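Local coordinates for DNA processing protein DprA (Streptococcus pneumoniae, PDB 3UQZ) that helps load the RecA recombinase onto single-stranded DNA during natural transformation, binding that DNA cooperatively and shielding it from nucleases, at residues 126-140 with 150-164. Numbering follows the deposited sequence.
Sequences EKVIQGLENELVIVS and AHMAALQNGGKTIAV
Strands 137-140 and 161-164 run parallel, their axes 14° apart, joined by alternating backbone hydrogen bonds (Ile138 N to Lys160 O, Ile162 N to Ile138 O, Ser140 N to Ile162 O, Val164 N to Ser140 O), while helices 126-130 and 150-157 approach to 9.2 Å between axes at 40°. The side chain of Ile138 leaves the sheet toward helix 150-157. Its chi1 of -55° sets CG1 beside the backbone N, 3.7 Å from Ala154 CB, and sends CG2 beside the carbonyl carbon, 4.0 Å from Ala150 CB. Ile129 meets the same helix: its CG2 touches Ala153 CB at 3.8 Å and its CD1 lies against Ala150 O. Ala150, Ala153 and Ala154 present only CB here. Strand 137-140, helix 146-157 and strand 161-164 form a beta-alpha-beta crossover of the Rossmann fold; helix 126-130 precedes it and packs on the crossover helix. On the opposite face of the sheet Val139 lies alongside Ile162, whose CG1 meets Val137 CG1 at 3.8 Å; helix 204-215 covers Val139 and Val164 there. Where helix 150-157 ends, in a Schellman motif at Gly158, the Asn134 side chain meets the last turn. Its ND2 donates to Asn157 O (3.0 Å) from above the carbonyl plane, and its OD1, 3.4 Å from Gly159 CA, accepts a weak bond from Asn157 ND2, the two amides nearly perpendicular. Between the helices a water accepts from Gln130 NE2 and donates to Gln156 OE1 and, weakly, Glu126 OE2; where the strands begin, another links Leu136 O to Lys160 N.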
# COMPACT_ATOMS: atom_id res chain seq x y z
N GLU A 126 5.01 -1.70 -17.33
CA GLU A 126 6.11 -2.26 -18.13
C GLU A 126 7.16 -2.95 -17.25
O GLU A 126 7.58 -4.05 -17.58
CB GLU A 126 6.73 -1.17 -19.01
CG GLU A 126 7.76 -1.70 -20.00
CD GLU A 126 8.56 -0.67 -20.77
OE1 GLU A 126 8.78 0.46 -20.25
OE2 GLU A 126 8.99 -1.00 -21.90
N LYS A 127 7.53 -2.32 -16.12
CA LYS A 127 8.51 -2.83 -15.17
C LYS A 127 8.00 -4.12 -14.51
O LYS A 127 8.74 -5.11 -14.48
CB LYS A 127 8.87 -1.75 -14.12
CG LYS A 127 9.99 -2.14 -13.15
CD LYS A 127 10.19 -1.07 -12.09
CE LYS A 127 11.21 -1.44 -11.04
NZ LYS A 127 10.62 -2.32 -9.99
N VAL A 128 6.75 -4.11 -13.99
CA VAL A 128 6.11 -5.28 -13.38
C VAL A 128 6.01 -6.45 -14.39
O VAL A 128 6.37 -7.58 -14.04
CB VAL A 128 4.75 -4.94 -12.70
CG1 VAL A 128 4.06 -6.20 -12.15
CG2 VAL A 128 4.94 -3.91 -11.59
N ILE A 129 5.57 -6.18 -15.64
CA ILE A 129 5.45 -7.21 -16.68
C ILE A 129 6.81 -7.82 -17.04
O ILE A 129 6.91 -9.04 -17.15
CB ILE A 129 4.62 -6.73 -17.90
CG1 ILE A 129 3.13 -6.63 -17.52
CG2 ILE A 129 4.83 -7.63 -19.15
CD1 ILE A 129 2.30 -5.88 -18.46
N GLN A 130 7.86 -6.98 -17.18
CA GLN A 130 9.22 -7.44 -17.49
C GLN A 130 9.70 -8.43 -16.43
O GLN A 130 10.22 -9.48 -16.79
CB GLN A 130 10.17 -6.25 -17.63
CG GLN A 130 10.15 -5.61 -19.02
CD GLN A 130 10.67 -4.18 -19.06
OE1 GLN A 130 11.07 -3.58 -18.06
NE2 GLN A 130 10.66 -3.59 -20.26
N GLY A 131 9.43 -8.13 -15.16
CA GLY A 131 9.77 -8.97 -14.01
C GLY A 131 9.02 -10.29 -13.93
O GLY A 131 9.43 -11.17 -13.18
N LEU A 132 7.92 -10.44 -14.71
CA LEU A 132 7.12 -11.67 -14.77
C LEU A 132 7.86 -12.76 -15.58
O LEU A 132 7.55 -13.94 -15.42
CB LEU A 132 5.71 -11.42 -15.34
CG LEU A 132 4.73 -10.63 -14.46
CD1 LEU A 132 3.48 -10.30 -15.22
CD2 LEU A 132 4.37 -11.39 -13.18
N GLU A 133 8.85 -12.35 -16.40
CA GLU A 133 9.75 -13.20 -17.20
C GLU A 133 8.99 -14.16 -18.12
O GLU A 133 9.31 -15.35 -18.18
CB GLU A 133 10.79 -13.96 -16.32
CG GLU A 133 11.27 -13.23 -15.07
CD GLU A 133 12.51 -13.80 -14.41
OE1 GLU A 133 12.41 -14.79 -13.65
OE2 GLU A 133 13.58 -13.19 -14.60
N ASN A 134 7.95 -13.65 -18.80
CA ASN A 134 7.08 -14.39 -19.73
C ASN A 134 6.44 -15.67 -19.16
O ASN A 134 6.06 -16.55 -19.92
CB ASN A 134 7.77 -14.63 -21.07
CG ASN A 134 8.08 -13.37 -21.83
OD1 ASN A 134 7.46 -12.31 -21.66
ND2 ASN A 134 9.03 -13.47 -22.73
N GLU A 135 6.30 -15.75 -17.84
CA GLU A 135 5.68 -16.89 -17.16
C GLU A 135 4.15 -16.88 -17.30
O GLU A 135 3.51 -17.93 -17.14
CB GLU A 135 6.05 -16.89 -15.66
CG GLU A 135 7.40 -17.50 -15.35
CD GLU A 135 7.28 -18.83 -14.63
OE1 GLU A 135 6.97 -18.82 -13.41
OE2 GLU A 135 7.48 -19.88 -15.28
N LEU A 136 3.55 -15.70 -17.54
CA LEU A 136 2.10 -15.52 -17.62
C LEU A 136 1.66 -14.84 -18.90
O LEU A 136 2.34 -13.96 -19.40
CB LEU A 136 1.58 -14.70 -16.42
CG LEU A 136 1.89 -15.23 -15.02
CD1 LEU A 136 1.73 -14.15 -13.97
CD2 LEU A 136 1.06 -16.44 -14.72
N VAL A 137 0.47 -15.22 -19.38
CA VAL A 137 -0.17 -14.60 -20.55
C VAL A 137 -0.84 -13.32 -20.01
O VAL A 137 -1.58 -13.37 -19.01
CB VAL A 137 -1.20 -15.55 -21.23
CG1 VAL A 137 -1.96 -14.84 -22.35
CG2 VAL A 137 -0.52 -16.79 -21.76
N ILE A 138 -0.56 -12.19 -20.67
CA ILE A 138 -1.12 -10.89 -20.27
C ILE A 138 -2.50 -10.71 -20.88
O ILE A 138 -2.63 -10.58 -22.11
CB ILE A 138 -0.14 -9.72 -20.57
CG1 ILE A 138 1.28 -9.92 -19.95
CG2 ILE A 138 -0.74 -8.34 -20.24
CD1 ILE A 138 1.38 -10.28 -18.47
N VAL A 139 -3.54 -10.73 -20.02
CA VAL A 139 -4.91 -10.54 -20.47
C VAL A 139 -5.34 -9.11 -20.19
O VAL A 139 -5.26 -8.66 -19.05
CB VAL A 139 -5.89 -11.58 -19.89
CG1 VAL A 139 -7.27 -11.43 -20.51
CG2 VAL A 139 -5.37 -13.01 -20.08
N SER A 140 -5.77 -8.38 -21.23
CA SER A 140 -6.24 -7.00 -21.11
C SER A 140 -7.28 -6.67 -22.19
O SER A 140 -7.56 -7.52 -23.02
CB SER A 140 -5.08 -6.01 -21.11
OG SER A 140 -5.46 -4.82 -20.44
N ALA A 150 0.16 -2.58 -21.24
CA ALA A 150 0.19 -3.97 -20.81
C ALA A 150 0.48 -4.91 -22.00
O ALA A 150 1.36 -5.77 -21.92
CB ALA A 150 -1.12 -4.34 -20.14
N HIS A 151 -0.25 -4.71 -23.12
CA HIS A 151 -0.14 -5.48 -24.35
C HIS A 151 1.23 -5.30 -24.98
O HIS A 151 1.90 -6.28 -25.27
CB HIS A 151 -1.24 -5.09 -25.34
CG HIS A 151 -2.61 -5.58 -24.97
ND1 HIS A 151 -3.69 -4.72 -24.88
CD2 HIS A 151 -3.05 -6.83 -24.73
CE1 HIS A 151 -4.73 -5.47 -24.58
NE2 HIS A 151 -4.39 -6.75 -24.47
N MSE A 152 1.68 -4.04 -25.15
CA MSE A 152 2.99 -3.72 -25.73
C MSE A 152 4.18 -4.26 -24.93
O MSE A 152 5.16 -4.71 -25.52
CB MSE A 152 3.11 -2.22 -26.02
CG MSE A 152 2.18 -1.78 -27.14
SE MSE A 152 2.16 0.12 -27.41
CE MSE A 152 3.91 0.21 -28.06
N ALA A 153 4.07 -4.27 -23.60
CA ALA A 153 5.10 -4.80 -22.72
C ALA A 153 5.24 -6.33 -22.86
O ALA A 153 6.36 -6.84 -22.82
CB ALA A 153 4.81 -4.43 -21.28
N ALA A 154 4.12 -7.03 -23.05
CA ALA A 154 4.08 -8.47 -23.27
C ALA A 154 4.77 -8.79 -24.59
O ALA A 154 5.65 -9.64 -24.63
CB ALA A 154 2.63 -8.96 -23.30
N LEU A 155 4.42 -8.03 -25.64
CA LEU A 155 4.95 -8.18 -27.00
C LEU A 155 6.45 -7.94 -27.09
O LEU A 155 7.17 -8.77 -27.65
CB LEU A 155 4.19 -7.28 -27.99
CG LEU A 155 2.70 -7.57 -28.16
CD1 LEU A 155 2.07 -6.60 -29.12
CD2 LEU A 155 2.45 -8.97 -28.61
N GLN A 156 6.92 -6.85 -26.47
CA GLN A 156 8.33 -6.52 -26.42
C GLN A 156 9.19 -7.54 -25.70
O GLN A 156 10.31 -7.81 -26.14
CB GLN A 156 8.55 -5.12 -25.86
CG GLN A 156 9.26 -4.24 -26.87
CD GLN A 156 10.32 -3.34 -26.26
OE1 GLN A 156 10.05 -2.61 -25.30
NE2 GLN A 156 11.52 -3.32 -26.85
N ASN A 157 8.68 -8.13 -24.62
CA ASN A 157 9.43 -9.12 -23.87
C ASN A 157 9.56 -10.47 -24.59
O ASN A 157 10.40 -11.29 -24.22
CB ASN A 157 8.84 -9.28 -22.46
CG ASN A 157 9.87 -9.22 -21.36
OD1 ASN A 157 10.68 -8.27 -21.27
ND2 ASN A 157 9.87 -10.23 -20.49
N GLY A 158 8.75 -10.66 -25.62
CA GLY A 158 8.68 -11.90 -26.38
C GLY A 158 7.66 -12.85 -25.78
O GLY A 158 7.77 -14.07 -25.93
N GLY A 159 6.67 -12.27 -25.08
CA GLY A 159 5.61 -13.01 -24.41
C GLY A 159 4.30 -13.04 -25.17
O GLY A 159 4.22 -12.60 -26.32
N LYS A 160 3.26 -13.57 -24.53
CA LYS A 160 1.95 -13.73 -25.15
C LYS A 160 0.89 -12.85 -24.53
O LYS A 160 0.93 -12.60 -23.33
CB LYS A 160 1.51 -15.21 -25.13
CG LYS A 160 2.49 -16.20 -25.80
CD LYS A 160 2.85 -15.92 -27.29
CE LYS A 160 1.75 -16.18 -28.28
NZ LYS A 160 2.17 -15.85 -29.67
N THR A 161 -0.07 -12.37 -25.35
CA THR A 161 -1.18 -11.53 -24.90
C THR A 161 -2.58 -11.95 -25.43
O THR A 161 -2.70 -12.38 -26.58
CB THR A 161 -0.88 -10.03 -25.09
OG1 THR A 161 -1.78 -9.27 -24.29
CG2 THR A 161 -0.99 -9.57 -26.53
N ILE A 162 -3.62 -11.78 -24.59
CA ILE A 162 -5.02 -11.99 -24.98
C ILE A 162 -5.75 -10.66 -24.82
O ILE A 162 -5.65 -10.04 -23.76
CB ILE A 162 -5.75 -13.13 -24.18
CG1 ILE A 162 -5.09 -14.50 -24.39
CG2 ILE A 162 -7.26 -13.19 -24.53
CD1 ILE A 162 -5.55 -15.58 -23.42
N ALA A 163 -6.48 -10.22 -25.86
CA ALA A 163 -7.31 -9.01 -25.82
C ALA A 163 -8.80 -9.40 -25.79
O ALA A 163 -9.23 -10.27 -26.56
CB ALA A 163 -7.03 -8.12 -27.00
N VAL A 164 -9.57 -8.78 -24.89
CA VAL A 164 -11.02 -8.99 -24.77
C VAL A 164 -11.65 -7.63 -25.18
O VAL A 164 -11.42 -6.63 -24.52
CB VAL A 164 -11.46 -9.49 -23.36
CG1 VAL A 164 -12.94 -9.84 -23.31
CG2 VAL A 164 -10.62 -10.68 -22.92
O HOH W 1 9.85 -4.00 -23.09
O HOH W 2 8.34 -5.60 -21.79
O HOH W 3 3.70 -13.12 -21.73